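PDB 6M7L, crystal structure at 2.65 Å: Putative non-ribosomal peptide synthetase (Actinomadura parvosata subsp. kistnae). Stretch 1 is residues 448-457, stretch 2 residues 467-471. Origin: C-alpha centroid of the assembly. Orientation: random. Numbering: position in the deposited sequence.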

# COMPACT_ATOMS: atom_id res chain seq x y z
N GLN A 448 -7.95 10.25 30.09
CA GLN A 448 -9.26 10.76 30.45
C GLN A 448 -9.22 12.26 30.71
O GLN A 448 -10.17 12.99 30.37
CB GLN A 448 -9.79 10.01 31.67
CG GLN A 448 -11.08 10.56 32.26
CD GLN A 448 -10.82 11.52 33.40
OE1 GLN A 448 -9.96 11.28 34.25
NE2 GLN A 448 -11.57 12.62 33.43
N ARG A 449 -8.13 12.75 31.30
CA ARG A 449 -8.01 14.18 31.58
C ARG A 449 -7.92 14.98 30.29
O ARG A 449 -8.46 16.10 30.21
CB ARG A 449 -6.78 14.44 32.45
CG ARG A 449 -6.90 15.66 33.35
CD ARG A 449 -6.90 15.26 34.83
NE ARG A 449 -5.58 14.85 35.29
CZ ARG A 449 -5.34 14.32 36.49
NH1 ARG A 449 -4.10 13.98 36.83
NH2 ARG A 449 -6.33 14.13 37.34
N LEU A 450 -7.26 14.44 29.26
CA LEU A 450 -7.15 15.15 27.99
C LEU A 450 -8.46 15.09 27.21
O LEU A 450 -8.85 16.09 26.59
CB LEU A 450 -6.02 14.56 27.15
CG LEU A 450 -5.82 15.23 25.79
CD1 LEU A 450 -5.25 16.63 25.95
CD2 LEU A 450 -4.92 14.38 24.91
N VAL A 451 -9.14 13.95 27.23
CA VAL A 451 -10.45 13.84 26.58
C VAL A 451 -11.42 14.85 27.17
O VAL A 451 -12.19 15.49 26.44
CB VAL A 451 -10.99 12.40 26.70
CG1 VAL A 451 -12.43 12.33 26.24
CG2 VAL A 451 -10.12 11.45 25.90
N ALA A 452 -11.39 15.02 28.49
CA ALA A 452 -12.21 16.05 29.12
C ALA A 452 -11.84 17.43 28.61
O ALA A 452 -12.71 18.23 28.26
CB ALA A 452 -12.07 15.97 30.64
N LEU A 453 -10.54 17.73 28.57
CA LEU A 453 -10.09 19.03 28.09
C LEU A 453 -10.48 19.25 26.63
O LEU A 453 -10.91 20.35 26.25
CB LEU A 453 -8.58 19.16 28.27
CG LEU A 453 -8.00 20.52 27.90
CD1 LEU A 453 -8.81 21.61 28.56
CD2 LEU A 453 -6.55 20.62 28.32
N LEU A 454 -10.34 18.21 25.80
CA LEU A 454 -10.75 18.31 24.40
C LEU A 454 -12.24 18.64 24.29
O LEU A 454 -12.63 19.51 23.50
CB LEU A 454 -10.44 17.01 23.67
CG LEU A 454 -8.99 16.66 23.38
CD1 LEU A 454 -8.86 15.18 23.10
CD2 LEU A 454 -8.48 17.46 22.20
N GLU A 455 -13.07 17.95 25.06
CA GLU A 455 -14.50 18.21 25.02
C GLU A 455 -14.84 19.60 25.54
O GLU A 455 -15.78 20.24 25.04
CB GLU A 455 -15.25 17.15 25.84
CG GLU A 455 -15.16 15.75 25.26
CD GLU A 455 -15.83 14.71 26.13
OE1 GLU A 455 -15.93 14.93 27.35
OE2 GLU A 455 -16.27 13.67 25.59
N GLN A 456 -14.07 20.11 26.51
CA GLN A 456 -14.37 21.42 27.08
C GLN A 456 -14.05 22.53 26.10
O GLN A 456 -14.91 23.37 25.79
CB GLN A 456 -13.61 21.61 28.39
CG GLN A 456 -13.87 22.95 29.05
CD GLN A 456 -13.34 23.01 30.46
OE1 GLN A 456 -12.64 22.10 30.91
NE2 GLN A 456 -13.66 24.08 31.18
N VAL A 457 -12.81 22.57 25.59
CA VAL A 457 -12.42 23.65 24.70
C VAL A 457 -13.18 23.59 23.38
O VAL A 457 -13.36 24.61 22.71
CB VAL A 457 -10.89 23.64 24.47
CG1 VAL A 457 -10.16 23.83 25.79
CG2 VAL A 457 -10.46 22.36 23.78
N GLN A 467 -8.98 29.04 33.56
CA GLN A 467 -10.30 28.55 33.93
C GLN A 467 -10.65 27.21 33.29
O GLN A 467 -11.83 26.89 33.14
CB GLN A 467 -11.36 29.60 33.56
CG GLN A 467 -11.32 30.05 32.11
CD GLN A 467 -12.44 31.01 31.76
OE1 GLN A 467 -12.83 31.13 30.60
NE2 GLN A 467 -12.96 31.70 32.77
N VAL A 468 -9.65 26.43 32.92
CA VAL A 468 -9.87 25.13 32.28
C VAL A 468 -9.87 24.05 33.35
O VAL A 468 -9.21 24.16 34.39
CB VAL A 468 -8.82 24.89 31.18
CG1 VAL A 468 -7.99 23.64 31.46
CG2 VAL A 468 -9.49 24.81 29.82
N ASP A 469 -10.64 22.99 33.11
CA ASP A 469 -10.91 21.96 34.11
C ASP A 469 -9.85 20.87 34.03
O ASP A 469 -9.93 19.97 33.19
CB ASP A 469 -12.32 21.39 33.92
CG ASP A 469 -12.84 20.68 35.15
OD1 ASP A 469 -12.04 20.08 35.89
OD2 ASP A 469 -14.07 20.74 35.38
N VAL A 470 -8.85 20.95 34.90
CA VAL A 470 -7.84 19.90 35.04
C VAL A 470 -7.61 19.62 36.52
O VAL A 470 -6.82 20.33 37.17
CB VAL A 470 -6.52 20.28 34.35
CG1 VAL A 470 -5.48 19.20 34.56
CG2 VAL A 470 -6.74 20.52 32.86
N PRO A 471 -8.28 18.62 37.11
CA PRO A 471 -8.05 18.26 38.51
C PRO A 471 -6.74 17.49 38.70
O PRO A 471 -5.77 18.06 39.21
CB PRO A 471 -9.25 17.38 38.86
CG PRO A 471 -10.26 17.63 37.77
CD PRO A 471 -9.44 17.92 36.55

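A segment without regular secondary structure can be held against a helix by very few polar bonds, provided that its apolar side chains find the right face of the helix. Residues 448-457 and 467-471 of this putative non-ribosomal peptide synthetase illustrate the point. The first stretch is helical throughout, its amides bonded to carbonyls four residues back, as in Leu453 N to Arg449 O at 3.1 Å. Its backbone polar groups are thus largely spent within the helix, and contact with the extended second stretch falls to side chains. The two run in opposite senses: the CA of Arg449 lies 6.7 Å from that of Val470, and the CA of Leu453 lies 6.7 Å from that of Asp469.

Contact begins at Arg449, whose CA-to-CB bond points toward the second stretch. The aliphatic part of its side chain does the apolar work, with CG 4.0 Å from Val470 CG1 and CD 4.1 Å from Pro471 CD. Farther out, the guanidinium lays one face against the Pro471 backbone, NH2 standing 3.6 Å from Pro471 C; this is packing rather than a hydrogen bond. Leu450 turns away, and Val451 is out of reach.

One turn on, buried Leu453 leaves the helix sideways, but its end comes nearer, bringing CD1 to 3.5 Å from Val468 CG2. Here two hydrocarbon groups meet out of solvent.

Gln456 supplies the single hydrogen bond between the stretches. With chi1 and chi2 both t, its extended side chain carries OE1 to the backbone, where it accepts from Asp469 N at 3.1 Å with an N-H...O angle of 149°. A loop amide is thereby given the acceptor that a helix would have provided internally. Val457 then adds a looser apolar contact, its CG1 lying 4.2 Å from Val468 CG2, so that the same valine methyl meets both Leu453 and Val457.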